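Local structure of maltose operon transcriptional repressor (Staphylococcus aureus subsp. aureus Mu50, 3HCW) at residues E120-H125 against T241-K246. The protein probably represses transcription of the maltose operon as a LacI-type regulator, its C-terminal fragment having the periplasmic-binding-protein-like fold that in relatives senses a small effector. Numbering follows the deposited sequence. Where two conformers were deposited one is given.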
loop_
_atom_site.group_PDB
_atom_site.type_symbol
_atom_site.label_atom_id
_atom_site.label_comp_id
_atom_site.label_asym_id
_atom_site.label_seq_id
_atom_site.Cartn_x
_atom_site.Cartn_y
_atom_site.Cartn_z
ATOM N N GLU A 120 -5.741 16.436 18.372
ATOM C CA GLU A 120 -5.305 17.462 19.300
ATOM C C GLU A 120 -3.806 17.382 19.550
ATOM O O GLU A 120 -3.154 18.406 19.600
ATOM C CB GLU A 120 -6.049 17.337 20.619
ATOM C CG GLU A 120 -7.411 17.944 20.563
ATOM C CD GLU A 120 -8.218 17.749 21.808
ATOM O OE1 GLU A 120 -7.696 17.175 22.794
ATOM O OE2 GLU A 120 -9.389 18.184 21.781
ATOM N N ASN A 121 -3.285 16.162 19.712
ATOM C CA ASN A 121 -1.855 15.929 19.848
ATOM C C ASN A 121 -1.079 16.413 18.630
ATOM O O ASN A 121 -0.030 17.048 18.770
ATOM C CB ASN A 121 -1.559 14.442 20.075
ATOM C CG ASN A 121 -1.988 13.973 21.429
ATOM O OD1 ASN A 121 -2.142 14.769 22.343
ATOM N ND2 ASN A 121 -2.198 12.664 21.569
ATOM N N LEU A 122 -1.594 16.102 17.440
ATOM C CA LEU A 122 -0.943 16.519 16.202
ATOM C C LEU A 122 -1.017 18.029 16.032
ATOM O O LEU A 122 0.007 18.662 15.728
ATOM C CB LEU A 122 -1.540 15.807 14.983
ATOM C CG LEU A 122 -0.853 15.994 13.625
ATOM C CD1 LEU A 122 0.421 15.179 13.566
ATOM C CD2 LEU A 122 -1.791 15.581 12.487
ATOM N N THR A 123 -2.211 18.596 16.245
ATOM C CA THR A 123 -2.415 20.035 16.081
ATOM C C THR A 123 -1.544 20.812 17.076
ATOM O O THR A 123 -0.962 21.817 16.713
ATOM C CB THR A 123 -3.918 20.476 16.223
ATOM O OG1 THR A 123 -4.765 19.649 15.404
ATOM C CG2 THR A 123 -4.100 21.929 15.792
ATOM N N ARG A 124 -1.460 20.341 18.320
ATOM C CA ARG A 124 -0.604 20.971 19.345
ATOM C C ARG A 124 0.860 21.002 18.926
ATOM O O ARG A 124 1.519 22.032 19.059
ATOM C CB ARG A 124 -0.719 20.244 20.695
ATOM C CG ARG A 124 -1.446 21.013 21.785
ATOM C CD ARG A 124 -0.610 22.190 22.290
ATOM N NE ARG A 124 0.290 21.838 23.388
ATOM C CZ ARG A 124 1.229 22.644 23.885
ATOM N NH1 ARG A 124 1.418 23.860 23.384
ATOM N NH2 ARG A 124 1.995 22.229 24.888
ATOM N N HIS A 125 1.348 19.874 18.415
ATOM C CA HIS A 125 2.746 19.740 17.978
ATOM C C HIS A 125 3.166 20.755 16.918
ATOM O O HIS A 125 4.267 21.336 17.013
ATOM C CB HIS A 125 3.031 18.322 17.478
ATOM C CG HIS A 125 4.282 18.212 16.666
ATOM N ND1 HIS A 125 5.539 18.243 17.232
ATOM C CD2 HIS A 125 4.473 18.087 15.332
ATOM C CE1 HIS A 125 6.450 18.137 16.283
ATOM N NE2 HIS A 125 5.830 18.045 15.120
ATOM N N THR A 241 5.526 13.895 9.379
ATOM C CA THR A 241 5.064 13.826 10.748
ATOM C C THR A 241 3.634 13.306 10.718
ATOM O O THR A 241 2.798 13.768 9.919
ATOM C CB THR A 241 5.161 15.193 11.403
ATOM O OG1 THR A 241 6.546 15.542 11.546
ATOM C CG2 THR A 241 4.502 15.217 12.757
ATOM N N CYS A 242 3.377 12.316 11.568
ATOM C CA CYS A 242 2.065 11.694 11.602
ATOM C C CYS A 242 1.753 10.970 12.888
ATOM O O CYS A 242 2.629 10.680 13.713
ATOM C CB CYS A 242 1.829 10.765 10.399
ATOM S SG CYS A 242 3.240 9.824 9.899
ATOM N N ILE A 243 0.458 10.750 13.065
ATOM C CA ILE A 243 -0.069 10.019 14.185
ATOM C C ILE A 243 -0.188 8.556 13.778
ATOM O O ILE A 243 -0.912 8.220 12.831
ATOM C CB ILE A 243 -1.465 10.552 14.589
ATOM C CG1 ILE A 243 -1.405 12.037 14.978
ATOM C CG2 ILE A 243 -2.039 9.714 15.716
ATOM C CD1 ILE A 243 -0.637 12.333 16.293
ATOM N N ASP A 244 0.532 7.693 14.493
ATOM C CA ASP A 244 0.413 6.249 14.329
ATOM C C ASP A 244 -0.861 5.752 15.048
ATOM O O ASP A 244 -0.973 5.861 16.254
ATOM C CB ASP A 244 1.672 5.588 14.900
ATOM C CG ASP A 244 1.688 4.082 14.726
ATOM O OD1 ASP A 244 0.783 3.521 14.063
ATOM O OD2 ASP A 244 2.633 3.455 15.252
ATOM N N ILE A 245 -1.814 5.197 14.310
ATOM C CA ILE A 245 -3.105 4.843 14.917
ATOM C C ILE A 245 -3.258 3.337 15.152
ATOM O O ILE A 245 -4.367 2.841 15.394
ATOM C CB ILE A 245 -4.305 5.442 14.138
ATOM C CG1 ILE A 245 -4.438 4.816 12.747
ATOM C CG2 ILE A 245 -4.177 6.953 14.045
ATOM C CD1 ILE A 245 -5.694 5.226 12.008
ATOM N N LYS A 246 -2.116 2.638 15.102
ATOM C CA LYS A 246 -1.986 1.206 15.386
ATOM C C LYS A 246 -3.064 0.322 14.722
ATOM O O LYS A 246 -3.841 -0.343 15.422
ATOM C CB LYS A 246 -1.968 0.973 16.904
ATOM C CG LYS A 246 -1.203 2.016 17.719
ATOM C CD LYS A 246 0.306 1.795 17.662
ATOM C CE LYS A 246 1.035 2.963 18.313
ATOM N NZ LYS A 246 2.472 3.007 17.914
#
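His-125 NE2 and Thr-241 OG1 are both hydrogen-bonded to one outside partner, Thr-285 OG1, so an otherwise apolar helix-on-sheet contact has a polar end although no hydrogen bond joins its two segments. In this periplasmic-binding-protein-like fold, helix 115-129 lies against the face of a sheet that includes strand 241-244. Their short axes approach to 8.8 Å and run nearly antiparallel, at 160°. Strand 241-244 is flanked by strands 222-227 and 272-280, which supply Ala-225, Phe-227 and Leu-279 as further neighbours of Leu-122. Within the contact, Leu-122 and Ile-243 cross obliquely. Leu-122 CB sits 3.8 Å from Ile-243 CG1, while Leu-122 CG, anti to its backbone N (chi1 -172°), carries CD1 over the strand backbone to within 4.3 Å of Cys-242 CA. Ile-243 CD1 reaches the helix at Leu-122 CB and grazes Asn-121 CB at 4.4 Å. One turn on, the His-125 ring and the Thr-241 methyl meet tip to tip, with CD2 of His-125 3.9 Å from CG2 of Thr-241. Thr-241 CG2 is anti to its backbone N and faces the helix; OG1 is hydrogen-bonded to Thr-285 and to the backbone N of Arg-282, so both branches are engaged. At the end of the strand, Asp-244 forms an Asx turn: its OD1 accepts from the backbone N of Lys-246, the N-cap of helix 247-263. Asp-244 OD2 is salt-bridged to Lys-280, and Lys-246 NZ to Glu-278; a further salt bridge closes the turn itself, Lys-246 NZ meeting Asp-244 OD2 from above the carboxylate plane at 2.7 Å.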